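Local coordinates for sugar isomerase (Sinorhizobium meliloti, PDB 3QC0) that isomerises sugars as a zinc-binding member of the xylose isomerase-like TIM barrel family, at the interface of chains A and B. Sequence-based numbering; all coordinates share one arbitrary frame. Chains: chain A/B, sugar isomerase.

Contact 1: the interface of chains A and B. Residues chain A 147, 208, 212, 214-215; chain B 147, 208, 212, 214-215.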
loop_
_atom_site.group_PDB
_atom_site.type_symbol
_atom_site.label_atom_id
_atom_site.label_comp_id
_atom_site.label_asym_id
_atom_site.label_seq_id
_atom_site.Cartn_x
_atom_site.Cartn_y
_atom_site.Cartn_z
HETATM N N MSE A 147 1.700 0.564 2.945
HETATM C CA MSE A 147 3.139 0.462 3.143
HETATM C C MSE A 147 3.571 0.673 4.579
HETATM O O MSE A 147 4.687 0.290 4.927
HETATM C CB MSE A 147 3.942 1.381 2.209
HETATM C CG MSE A 147 3.747 2.805 2.439
HETATM SE SE MSE A 147 4.678 3.770 0.902
HETATM C CE MSE A 147 3.708 5.386 1.145
ATOM N N TRP A 208 0.175 12.369 -4.355
ATOM C CA TRP A 208 1.022 11.217 -4.593
ATOM C C TRP A 208 1.867 11.461 -5.828
ATOM O O TRP A 208 1.337 11.568 -6.927
ATOM C CB TRP A 208 0.159 9.938 -4.749
ATOM C CG TRP A 208 1.033 8.714 -4.890
ATOM C CD1 TRP A 208 1.615 8.244 -6.049
ATOM C CD2 TRP A 208 1.478 7.836 -3.850
ATOM N NE1 TRP A 208 2.341 7.116 -5.784
ATOM C CE2 TRP A 208 2.282 6.849 -4.443
ATOM C CE3 TRP A 208 1.221 7.740 -2.508
ATOM C CZ2 TRP A 208 2.869 5.840 -3.707
ATOM C CZ3 TRP A 208 1.816 6.759 -1.770
ATOM C CH2 TRP A 208 2.607 5.795 -2.373
ATOM N N THR A 212 7.489 8.476 -6.486
ATOM C CA THR A 212 7.630 8.749 -5.061
ATOM C C THR A 212 8.994 8.264 -4.621
ATOM O O THR A 212 9.394 7.129 -4.898
ATOM C CB THR A 212 6.470 8.135 -4.241
ATOM O OG1 THR A 212 5.262 8.856 -4.533
ATOM C CG2 THR A 212 6.763 8.134 -2.746
ATOM N N ASP A 214 10.531 8.445 -1.437
ATOM C CA ASP A 214 10.749 8.042 -0.070
ATOM C C ASP A 214 9.383 7.579 0.431
ATOM O O ASP A 214 8.381 8.116 0.004
ATOM C CB ASP A 214 11.237 9.210 0.789
ATOM C CG ASP A 214 11.670 8.776 2.179
ATOM O OD1 ASP A 214 12.849 8.432 2.342
ATOM O OD2 ASP A 214 10.874 8.784 3.137
HETATM N N MSE A 215 9.372 6.605 1.319
HETATM C CA MSE A 215 8.122 6.051 1.825
HETATM C C MSE A 215 7.415 6.944 2.797
HETATM O O MSE A 215 6.228 6.745 3.019
HETATM C CB MSE A 215 8.392 4.718 2.466
HETATM C CG MSE A 215 8.771 3.695 1.405
HETATM SE SE MSE A 215 9.440 2.016 2.076
HETATM C CE MSE A 215 7.727 1.377 2.427
HETATM N N MSE B 147 1.514 0.645 -3.029
HETATM C CA MSE B 147 2.518 1.666 -3.291
HETATM C C MSE B 147 2.916 1.767 -4.748
HETATM O O MSE B 147 3.486 2.784 -5.140
HETATM C CB MSE B 147 3.770 1.519 -2.410
HETATM C CG MSE B 147 4.550 0.316 -2.655
HETATM SE SE MSE B 147 5.955 0.229 -1.180
HETATM C CE MSE B 147 6.280 -1.630 -1.406
ATOM N N TRP B 208 8.476 -9.116 4.129
ATOM C CA TRP B 208 8.365 -7.687 4.348
ATOM C C TRP B 208 9.217 -7.293 5.538
ATOM O O TRP B 208 8.939 -7.703 6.659
ATOM C CB TRP B 208 6.881 -7.291 4.565
ATOM C CG TRP B 208 6.738 -5.792 4.687
ATOM C CD1 TRP B 208 6.918 -5.035 5.826
ATOM C CD2 TRP B 208 6.447 -4.855 3.644
ATOM N NE1 TRP B 208 6.709 -3.713 5.548
ATOM C CE2 TRP B 208 6.427 -3.574 4.216
ATOM C CE3 TRP B 208 6.129 -4.976 2.317
ATOM C CZ2 TRP B 208 6.170 -2.440 3.471
ATOM C CZ3 TRP B 208 5.896 -3.859 1.568
ATOM C CH2 TRP B 208 5.883 -2.602 2.152
ATOM N N THR B 212 11.504 -1.333 5.991
ATOM C CA THR B 212 11.724 -1.470 4.556
ATOM C C THR B 212 12.409 -0.215 4.063
ATOM O O THR B 212 11.975 0.907 4.340
ATOM C CB THR B 212 10.411 -1.786 3.801
ATOM O OG1 THR B 212 9.992 -3.119 4.135
ATOM C CG2 THR B 212 10.562 -1.619 2.294
ATOM N N ASP B 214 13.537 0.606 0.809
ATOM C CA ASP B 214 13.373 1.030 -0.560
ATOM C C ASP B 214 12.020 0.471 -0.990
ATOM O O ASP B 214 11.640 -0.586 -0.527
ATOM C CB ASP B 214 14.470 0.458 -1.460
ATOM C CG ASP B 214 14.445 1.046 -2.860
ATOM O OD1 ASP B 214 15.098 2.078 -3.072
ATOM O OD2 ASP B 214 13.810 0.499 -3.781
HETATM N N MSE B 215 11.329 1.181 -1.859
HETATM C CA MSE B 215 10.002 0.765 -2.298
HETATM C C MSE B 215 10.015 -0.389 -3.252
HETATM O O MSE B 215 8.982 -1.025 -3.416
HETATM C CB MSE B 215 9.298 1.935 -2.927
HETATM C CG MSE B 215 8.958 2.972 -1.867
HETATM SE SE MSE B 215 8.323 4.664 -2.539
HETATM C CE MSE B 215 6.600 4.011 -2.801
HETATM O O HOH W 1 5.344 -1.244 7.078
HETATM O O HOH W 2 2.871 4.334 -7.293
#
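A:Met215 and B:Met215, both selenomethionines, run antiparallel alongside one another across the two-fold axis. Their CG atoms meet at 3.4 Å, closer than ordinary van der Waals spacing, so the paired chains fit closely at the axis. With CG anti to the carbonyl carbon (chi1 -69°) and the chain bent only at its last torsion (chi3 80°), each side chain runs straight into the partner before its methyl turns aside. The selenium of A:Met215 then lies 3.8 Å from CG2 of B:Thr212, square across that side chain, and 3.6 Å from the carbonyl O of B:Thr212. Methionine, present here as its selenium analogue, suits this place because it can reach the far loop and bend to match it.

A:Met147 and B:Met147 form a second selenomethionine pair. They cross at a slant, the SE of A:Met147 lying 4.1 Å from CB of B:Met147, and each selenium is also approached by the terminal methyl of the partner's Met215.

Farther out, CZ2 of A:Trp208 stands 3.4 Å from the carbonyl O of B:Met147. Above one face of the indole, toward its rim, sits OG1 of A:Thr212; threonine suits its place by offering a methyl across the contact and a hydroxyl to its own chain's indole. At the polar rim a water bridges the chains, 3.2 Å from NE1 of A:Trp208 and 2.7 Å from the carbonyl O of B:Met147. Tryptophan thus offers carbon to the contact and an N-H to the water. The patch supplies a largely apolar seam that helps join the two barrels of the deposited dimer, which may be the form that acts in solution, though the structure alone does not show it.

Contact 2: the interface of chains A and B. Residues chain A 118, 146-147, 149, 156-157, 183; chain B 145-146, 183.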
loop_
_atom_site.group_PDB
_atom_site.type_symbol
_atom_site.label_atom_id
_atom_site.label_comp_id
_atom_site.label_asym_id
_atom_site.label_seq_id
_atom_site.Cartn_x
_atom_site.Cartn_y
_atom_site.Cartn_z
ATOM N N ARG A 118 -4.335 -6.143 15.051
ATOM C CA ARG A 118 -5.561 -5.421 14.744
ATOM C C ARG A 118 -6.593 -5.560 15.861
ATOM O O ARG A 118 -7.257 -4.573 16.188
ATOM C CB ARG A 118 -6.092 -5.887 13.389
ATOM C CG ARG A 118 -5.210 -5.345 12.272
ATOM C CD ARG A 118 -5.392 -6.043 10.935
ATOM N NE ARG A 118 -4.662 -5.291 9.939
ATOM C CZ ARG A 118 -4.215 -5.744 8.779
ATOM N NH1 ARG A 118 -4.547 -6.947 8.374
ATOM N NH2 ARG A 118 -3.508 -4.950 7.993
ATOM N N PRO A 146 -1.105 1.198 3.057
ATOM C CA PRO A 146 -0.630 -0.148 3.331
ATOM C C PRO A 146 0.877 -0.312 3.524
ATOM O O PRO A 146 1.291 -1.241 4.206
ATOM C CB PRO A 146 -1.133 -0.951 2.112
ATOM C CG PRO A 146 -2.473 -0.289 1.827
ATOM C CD PRO A 146 -2.241 1.203 2.118
HETATM N N MSE A 147 1.700 0.564 2.945
HETATM C CA MSE A 147 3.139 0.462 3.143
HETATM C C MSE A 147 3.571 0.673 4.579
HETATM O O MSE A 147 4.687 0.290 4.927
HETATM C CB MSE A 147 3.942 1.381 2.209
HETATM C CG MSE A 147 3.747 2.805 2.439
HETATM SE SE MSE A 147 4.678 3.770 0.902
HETATM C CE MSE A 147 3.708 5.386 1.145
ATOM N N ALA A 149 1.868 -0.711 7.189
ATOM C CA ALA A 149 1.184 -1.736 7.968
ATOM C C ALA A 149 2.018 -2.368 9.057
ATOM O O ALA A 149 1.503 -2.707 10.111
ATOM C CB ALA A 149 0.570 -2.834 7.042
ATOM N N ASN A 156 -5.421 -0.185 7.594
ATOM C CA ASN A 156 -4.904 0.134 6.274
ATOM C C ASN A 156 -5.894 0.351 5.154
ATOM O O ASN A 156 -5.470 0.608 4.021
ATOM C CB ASN A 156 -3.921 -0.960 5.869
ATOM C CG ASN A 156 -2.786 -1.063 6.851
ATOM O OD1 ASN A 156 -2.686 -2.037 7.600
ATOM N ND2 ASN A 156 -1.959 -0.001 6.916
ATOM N N THR A 157 -7.200 0.217 5.423
ATOM C CA THR A 157 -8.218 0.550 4.421
ATOM C C THR A 157 -9.345 1.318 5.108
ATOM O O THR A 157 -9.617 1.128 6.313
ATOM C CB THR A 157 -8.795 -0.678 3.698
ATOM O OG1 THR A 157 -9.663 -1.397 4.588
ATOM C CG2 THR A 157 -7.636 -1.546 3.062
ATOM N N TRP A 183 -5.645 5.182 -3.656
ATOM C CA TRP A 183 -5.444 3.988 -4.488
ATOM C C TRP A 183 -6.523 2.941 -4.325
ATOM O O TRP A 183 -6.617 2.001 -5.096
ATOM C CB TRP A 183 -4.032 3.370 -4.122
ATOM C CG TRP A 183 -4.078 2.951 -2.717
ATOM C CD1 TRP A 183 -3.766 3.736 -1.632
ATOM C CD2 TRP A 183 -4.641 1.751 -2.179
ATOM N NE1 TRP A 183 -4.075 3.094 -0.479
ATOM C CE2 TRP A 183 -4.634 1.885 -0.771
ATOM C CE3 TRP A 183 -5.126 0.547 -2.743
ATOM C CZ2 TRP A 183 -5.103 0.900 0.076
ATOM C CZ3 TRP A 183 -5.599 -0.421 -1.896
ATOM C CH2 TRP A 183 -5.591 -0.243 -0.505
ATOM N N HIS B 145 1.356 -4.396 -4.669
ATOM C CA HIS B 145 1.263 -3.590 -3.488
ATOM C C HIS B 145 0.702 -2.221 -3.870
ATOM O O HIS B 145 1.124 -1.632 -4.859
ATOM C CB HIS B 145 2.626 -3.388 -2.850
ATOM C CG HIS B 145 2.542 -2.953 -1.438
ATOM N ND1 HIS B 145 2.232 -1.652 -1.079
ATOM C CD2 HIS B 145 2.737 -3.645 -0.286
ATOM C CE1 HIS B 145 2.257 -1.570 0.255
ATOM N NE2 HIS B 145 2.503 -2.772 0.757
ATOM N N PRO B 146 -0.181 -1.682 -3.023
ATOM C CA PRO B 146 -0.723 -0.361 -3.296
ATOM C C PRO B 146 0.292 0.752 -3.554
ATOM O O PRO B 146 -0.040 1.711 -4.238
ATOM C CB PRO B 146 -1.574 -0.067 -2.041
ATOM C CG PRO B 146 -2.131 -1.442 -1.707
ATOM C CD PRO B 146 -0.988 -2.417 -2.034
ATOM N N TRP B 183 -0.661 -7.553 3.821
ATOM C CA TRP B 183 -1.258 -6.508 4.662
ATOM C C TRP B 183 -2.765 -6.434 4.568
ATOM O O TRP B 183 -3.420 -5.776 5.358
ATOM C CB TRP B 183 -0.621 -5.119 4.243
ATOM C CG TRP B 183 -0.996 -4.859 2.849
ATOM C CD1 TRP B 183 -0.294 -5.262 1.738
ATOM C CD2 TRP B 183 -2.233 -4.336 2.358
ATOM N NE1 TRP B 183 -1.001 -5.003 0.611
ATOM C CE2 TRP B 183 -2.205 -4.457 0.950
ATOM C CE3 TRP B 183 -3.365 -3.741 2.965
ATOM C CZ2 TRP B 183 -3.244 -4.039 0.142
ATOM C CZ3 TRP B 183 -4.397 -3.338 2.156
ATOM C CH2 TRP B 183 -4.337 -3.491 0.764
HETATM O O HOH W 3 2.925 -3.366 3.506
#
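A:Pro146 lays the CB-CG edge of its ring over the indole face of B:Trp183 at the joint between two xylose isomerase-like TIM barrels. CB of A:Pro146 sits over the centre of the indole, 3.7 Å from the centroid of its six-membered ring, in a CH-pi contact that the two-fold axis repeats between B:Pro146 and A:Trp183. Proline suits the place because its rigid ring presents C-H groups to the flat aromatic face. The indole is set by chi1 63°, which puts CG between the backbone N and the carbonyl carbon, and by chi2 -89°, which turns the ring broadside to the proline.

Among the other apolar contacts, the two tryptophans meet end to end, their CH2 atoms 3.7 Å apart, while the two prolines lie crosswise, CG to CG. Methyl CG2 of A:Thr157 meets B:Trp183 at the ring edge, in plane, 3.8 Å from CZ3. CB of A:Ala149 touches CB of B:Trp183, where a small residue lets the chains draw close. An alanine in place of A:Trp183 would probably leave B:Pro146 without its aromatic cover and open a gap beside the tip of B:Trp183.

A direct polar link is a hydrogen bond from the guanidinium NH2 of A:Arg118 to the carbonyl O of B:Trp183, 2.8 Å long with 152° at the hydrogen and somewhat tilted from the carbonyl plane. A:Arg118, on helix 114-135, suits this task by its length, its chain extended from CG to NE. The same NH2 donates to OD1 of A:Asn156 at 3.1 Å, in the amide plane and on a lone pair, so A:Asn156, which itself brushes B:Trp183 through CB, probably steadies the guanidinium.

Through water, NE2 of B:His145 is joined to the carbonyl O of A:Pro146, the water lying in the imidazole plane 2.8 Å from NE2. CE1 points edge-on at the backbone N of A:Met147, 3.5 Å away; histidine suits the place by giving backbone a C-H edge and water a nitrogen.

Contact 1 and contact 2 are neighbouring patches of one two-fold symmetric interface, their C-alpha centres about 11 Å apart. They share A:Met147, and the short 3-10 helix 146-148 serves both: Met147 lends its side chain to contact 1, while the adjoining Pro146 packs in contact 2. Movement of this turn would therefore probably be felt in both patches. Contact 1 otherwise draws on the loop residues 208 to 215, which follow strand 200-205, whereas contact 2 brings in helix 114-135 and the loop after helix 178-181. Segments distant in sequence thus converge on the interface, which would help hold the two barrels in a fixed relative orientation.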